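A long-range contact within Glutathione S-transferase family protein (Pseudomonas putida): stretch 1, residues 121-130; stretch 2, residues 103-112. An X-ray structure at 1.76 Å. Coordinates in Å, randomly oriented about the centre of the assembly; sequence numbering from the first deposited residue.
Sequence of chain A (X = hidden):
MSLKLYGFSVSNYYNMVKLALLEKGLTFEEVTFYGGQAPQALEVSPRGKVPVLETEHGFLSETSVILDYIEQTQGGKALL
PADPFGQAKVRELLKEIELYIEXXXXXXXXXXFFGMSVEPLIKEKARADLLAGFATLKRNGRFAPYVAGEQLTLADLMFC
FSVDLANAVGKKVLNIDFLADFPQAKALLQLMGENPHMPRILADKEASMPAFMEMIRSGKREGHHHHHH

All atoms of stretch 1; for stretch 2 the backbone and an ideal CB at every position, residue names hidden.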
# COMPACT_ATOMS: atom_id res chain seq x y z
N LEU A 121 -23.86 -2.75 1.15
CA LEU A 121 -23.05 -1.52 1.11
C LEU A 121 -21.59 -1.85 0.72
O LEU A 121 -20.91 -1.08 0.04
CB LEU A 121 -23.06 -0.87 2.49
CG LEU A 121 -23.30 0.60 2.76
CD1 LEU A 121 -24.78 0.94 2.50
CD2 LEU A 121 -22.87 0.97 4.21
N ILE A 122 -21.11 -3.00 1.19
CA ILE A 122 -19.75 -3.44 0.91
C ILE A 122 -19.63 -3.83 -0.57
O ILE A 122 -18.62 -3.53 -1.22
CB ILE A 122 -19.34 -4.60 1.85
CG1 ILE A 122 -19.10 -4.07 3.27
CG2 ILE A 122 -18.04 -5.30 1.33
CD1 ILE A 122 -19.04 -5.15 4.39
N LYS A 123 -20.67 -4.45 -1.12
CA LYS A 123 -20.68 -4.84 -2.55
C LYS A 123 -20.66 -3.63 -3.48
O LYS A 123 -19.87 -3.57 -4.45
CB LYS A 123 -21.87 -5.78 -2.85
CG LYS A 123 -21.64 -7.22 -2.34
CD LYS A 123 -22.67 -8.22 -2.89
CE LYS A 123 -23.86 -8.39 -1.96
NZ LYS A 123 -24.37 -9.82 -1.99
N GLU A 124 -21.52 -2.65 -3.17
CA GLU A 124 -21.58 -1.39 -3.91
C GLU A 124 -20.23 -0.72 -3.95
O GLU A 124 -19.81 -0.27 -5.00
CB GLU A 124 -22.59 -0.42 -3.28
CG GLU A 124 -24.00 -0.91 -3.38
CD GLU A 124 -25.04 -0.05 -2.63
OE1 GLU A 124 -24.69 0.83 -1.79
OE2 GLU A 124 -26.23 -0.30 -2.92
N LYS A 125 -19.56 -0.65 -2.80
CA LYS A 125 -18.29 0.03 -2.72
C LYS A 125 -17.24 -0.76 -3.52
O LYS A 125 -16.45 -0.17 -4.25
CB LYS A 125 -17.89 0.29 -1.26
CG LYS A 125 -16.53 0.97 -1.05
CD LYS A 125 -16.32 2.17 -1.99
CE LYS A 125 -15.14 3.03 -1.55
NZ LYS A 125 -15.55 4.06 -0.59
N ALA A 126 -17.25 -2.09 -3.40
CA ALA A 126 -16.33 -2.92 -4.16
C ALA A 126 -16.51 -2.76 -5.66
O ALA A 126 -15.53 -2.67 -6.39
CB ALA A 126 -16.40 -4.38 -3.76
N ARG A 127 -17.74 -2.74 -6.13
CA ARG A 127 -17.98 -2.52 -7.56
C ARG A 127 -17.37 -1.19 -8.05
O ARG A 127 -16.67 -1.17 -9.05
CB ARG A 127 -19.48 -2.55 -7.87
CG ARG A 127 -19.82 -2.37 -9.39
CD ARG A 127 -21.33 -2.18 -9.61
NE ARG A 127 -22.06 -3.23 -8.92
CZ ARG A 127 -22.42 -4.38 -9.47
NH1 ARG A 127 -22.17 -4.63 -10.76
NH2 ARG A 127 -23.06 -5.28 -8.74
N ALA A 128 -17.62 -0.09 -7.34
CA ALA A 128 -17.09 1.20 -7.77
C ALA A 128 -15.55 1.17 -7.70
O ALA A 128 -14.86 1.64 -8.62
CB ALA A 128 -17.67 2.34 -6.90
N ASP A 129 -15.01 0.61 -6.62
CA ASP A 129 -13.54 0.56 -6.44
C ASP A 129 -12.85 -0.29 -7.51
O ASP A 129 -11.79 0.09 -8.03
CB ASP A 129 -13.17 0.06 -5.04
CG ASP A 129 -13.38 1.09 -3.96
OD1 ASP A 129 -13.50 2.30 -4.26
OD2 ASP A 129 -13.38 0.69 -2.77
N LEU A 130 -13.44 -1.45 -7.84
CA LEU A 130 -12.89 -2.33 -8.87
C LEU A 130 -12.99 -1.77 -10.27
O LEU A 130 -12.03 -1.82 -11.05
CB LEU A 130 -13.53 -3.71 -8.82
CG LEU A 130 -12.96 -4.49 -7.64
CD1 LEU A 130 -13.81 -5.66 -7.29
CD2 LEU A 130 -11.55 -4.93 -7.98
N UNK A 103 -7.27 -5.23 -2.78
CA UNK A 103 -7.98 -4.92 -1.54
C UNK A 103 -9.48 -4.79 -1.72
O UNK A 103 -10.23 -5.40 -0.96
CB UNK A 103 -7.43 -3.62 -0.94
N UNK A 104 -9.94 -4.06 -2.75
CA UNK A 104 -11.40 -4.07 -2.88
C UNK A 104 -11.98 -5.46 -3.19
O UNK A 104 -13.05 -5.79 -2.68
CB UNK A 104 -11.82 -3.09 -3.98
N UNK A 105 -11.35 -6.24 -4.05
CA UNK A 105 -11.83 -7.61 -4.28
C UNK A 105 -11.87 -8.43 -3.00
O UNK A 105 -12.84 -9.21 -2.78
CB UNK A 105 -10.94 -8.31 -5.31
N UNK A 106 -10.84 -8.26 -2.16
CA UNK A 106 -10.69 -8.98 -0.89
C UNK A 106 -11.92 -8.77 0.02
O UNK A 106 -12.30 -9.68 0.76
CB UNK A 106 -9.42 -8.52 -0.17
N UNK A 107 -12.56 -7.60 -0.10
CA UNK A 107 -13.76 -7.31 0.71
C UNK A 107 -14.90 -8.25 0.36
O UNK A 107 -15.85 -8.40 1.15
CB UNK A 107 -14.21 -5.86 0.51
N UNK A 108 -14.81 -8.88 -0.81
CA UNK A 108 -15.84 -9.78 -1.25
C UNK A 108 -15.43 -11.24 -1.28
O UNK A 108 -16.19 -12.05 -1.77
CB UNK A 108 -16.31 -9.36 -2.64
N UNK A 109 -14.24 -11.58 -0.76
CA UNK A 109 -13.80 -12.99 -0.79
C UNK A 109 -14.69 -13.88 0.09
O UNK A 109 -14.87 -15.07 -0.20
CB UNK A 109 -12.35 -13.10 -0.33
N UNK A 110 -15.26 -13.29 1.15
CA UNK A 110 -16.21 -14.02 1.98
C UNK A 110 -17.31 -14.65 1.13
O UNK A 110 -17.63 -15.82 1.32
CB UNK A 110 -16.82 -13.09 3.03
N UNK A 111 -17.86 -13.90 0.19
CA UNK A 111 -18.95 -14.38 -0.65
C UNK A 111 -18.46 -15.26 -1.80
O UNK A 111 -19.01 -16.33 -2.05
CB UNK A 111 -19.73 -13.19 -1.21
N UNK A 112 -17.41 -14.81 -2.49
CA UNK A 112 -16.98 -15.48 -3.71
C UNK A 112 -16.32 -16.83 -3.44
O UNK A 112 -16.43 -17.75 -4.27
CB UNK A 112 -16.01 -14.58 -4.48

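Stretch 1 is an unbroken helix, and the side it offers here runs from Ile-122 and Lys-123 through the small Ala-126 to Asp-129 and Leu-130. Position 103 has no atom of this helix within 5.5 Å of its ideal CB, so the contact sets no rule; it is Leu-103, whose end leads away.

Position 104 lies where the helices come closest, its CA 5.2 Å from the CA of Ala-126. The ideal CB is 3.6 Å from Asp-129 CB and 4.1 Å from Leu-130 CG, so a compact apolar residue would suit: alanine, perhaps valine or proline; phi of -64° is compatible with proline. The residue is Pro-104. Pro-104 has no N-H to donate, and its helix is kinked here, where the nitrogen has no bond to the turn before. Its CB packs 3.6 Å from Asp-129 CB and 4.1 Å from Leu-130 CG, while its carbonyl O lies 3.8 Å from Ala-126 CB, an approach that the small alanine leaves room for.

At 105 the CB points sideways, 4.4 Å from Leu-130 CD2; a small apolar side chain fits. Ala-105 does so, its CB 4.3 Å from Leu-130 CD1. Position 106 is out of reach and undetermined by stretch 1; it is Arg-106.

Position 107 points toward Ile-122 and Ala-126, with its ideal CB 4.0 Å from Ile-122 CG2. Alanine, serine, threonine or valine are all reasonable. The deposited Thr-107, with chi1 p, turns its hydroxyl to the contact: OG1 donates to Pro-104 O (2.7 Å) and touches Ala-126 CB (3.7 Å) and Ile-122 CG2 (3.8 Å). A water donates to Thr-107 OG1 (2.8 Å) and to Ile-122 O (2.9 Å), bridging the two stretches.

Position 108, with phi/psi of -111/8 and a helix following, is an N-cap site. Its CB faces Ala-126 from 5.1 Å, leaving room for about one more heavy atom; serine, cysteine or threonine could be considered. Cys-108, chi1 m, fills the gap with sulfur: SG lies 3.7 Å from Ala-126 CB and 4.5 Å from Lys-123 CG.

Positions 109 and 110 are out of reach; they are Tyr-109 and Ala-110.

At 111 the CB points toward stretch 1 but has nothing within 5.5 Å, so a longer side chain is better placed to bridge the space. The ammonium of Lys-123 favours an acid, glutamate reaching farther than aspartate. Glu-111, extended with chi1 and chi2 both t, accepts a hydrogen bond from Lys-123 NZ at OE2 (2.9 Å), part of a salt bridge.

Position 112 is out of reach; Ser-112 OG instead bonds Cys-108 O (3.2 Å).

Stretch 2, residues 103-112: LPARTCYAES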
# COMPACT_ATOMS: atom_id res chain seq x y z
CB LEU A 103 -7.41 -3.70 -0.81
CG LEU A 103 -5.94 -3.86 -0.33
CD1 LEU A 103 -5.59 -2.63 0.51
CD2 LEU A 103 -5.72 -5.15 0.45
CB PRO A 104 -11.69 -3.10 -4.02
CG PRO A 104 -10.43 -2.71 -4.58
CD PRO A 104 -9.29 -3.17 -3.73
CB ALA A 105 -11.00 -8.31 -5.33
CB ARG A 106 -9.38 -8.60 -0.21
CG ARG A 106 -9.08 -9.25 1.16
CD ARG A 106 -7.59 -9.02 1.56
NE ARG A 106 -6.69 -9.86 0.74
CZ ARG A 106 -6.44 -11.14 0.99
NH1 ARG A 106 -5.64 -11.85 0.20
NH2 ARG A 106 -7.01 -11.74 2.04
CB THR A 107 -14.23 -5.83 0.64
OG1 THR A 107 -14.76 -5.52 -0.67
CG2 THR A 107 -13.12 -4.84 1.07
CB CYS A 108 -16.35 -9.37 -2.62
SG CYS A 108 -17.20 -7.79 -2.63
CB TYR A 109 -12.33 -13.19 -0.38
CG TYR A 109 -11.26 -12.62 -1.32
CD1 TYR A 109 -11.56 -12.20 -2.62
CD2 TYR A 109 -9.94 -12.54 -0.89
CE1 TYR A 109 -10.56 -11.67 -3.45
CE2 TYR A 109 -8.93 -12.04 -1.72
CZ TYR A 109 -9.24 -11.61 -3.00
OH TYR A 109 -8.22 -11.08 -3.78
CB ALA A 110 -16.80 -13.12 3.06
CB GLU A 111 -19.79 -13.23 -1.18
CG GLU A 111 -21.03 -13.70 -1.93
CD GLU A 111 -22.01 -12.58 -2.23
OE1 GLU A 111 -22.64 -12.64 -3.30
OE2 GLU A 111 -22.14 -11.65 -1.41
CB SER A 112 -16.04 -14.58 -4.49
OG SER A 112 -14.92 -14.27 -3.69
O HOH W 1 -15.92 -2.95 -0.46
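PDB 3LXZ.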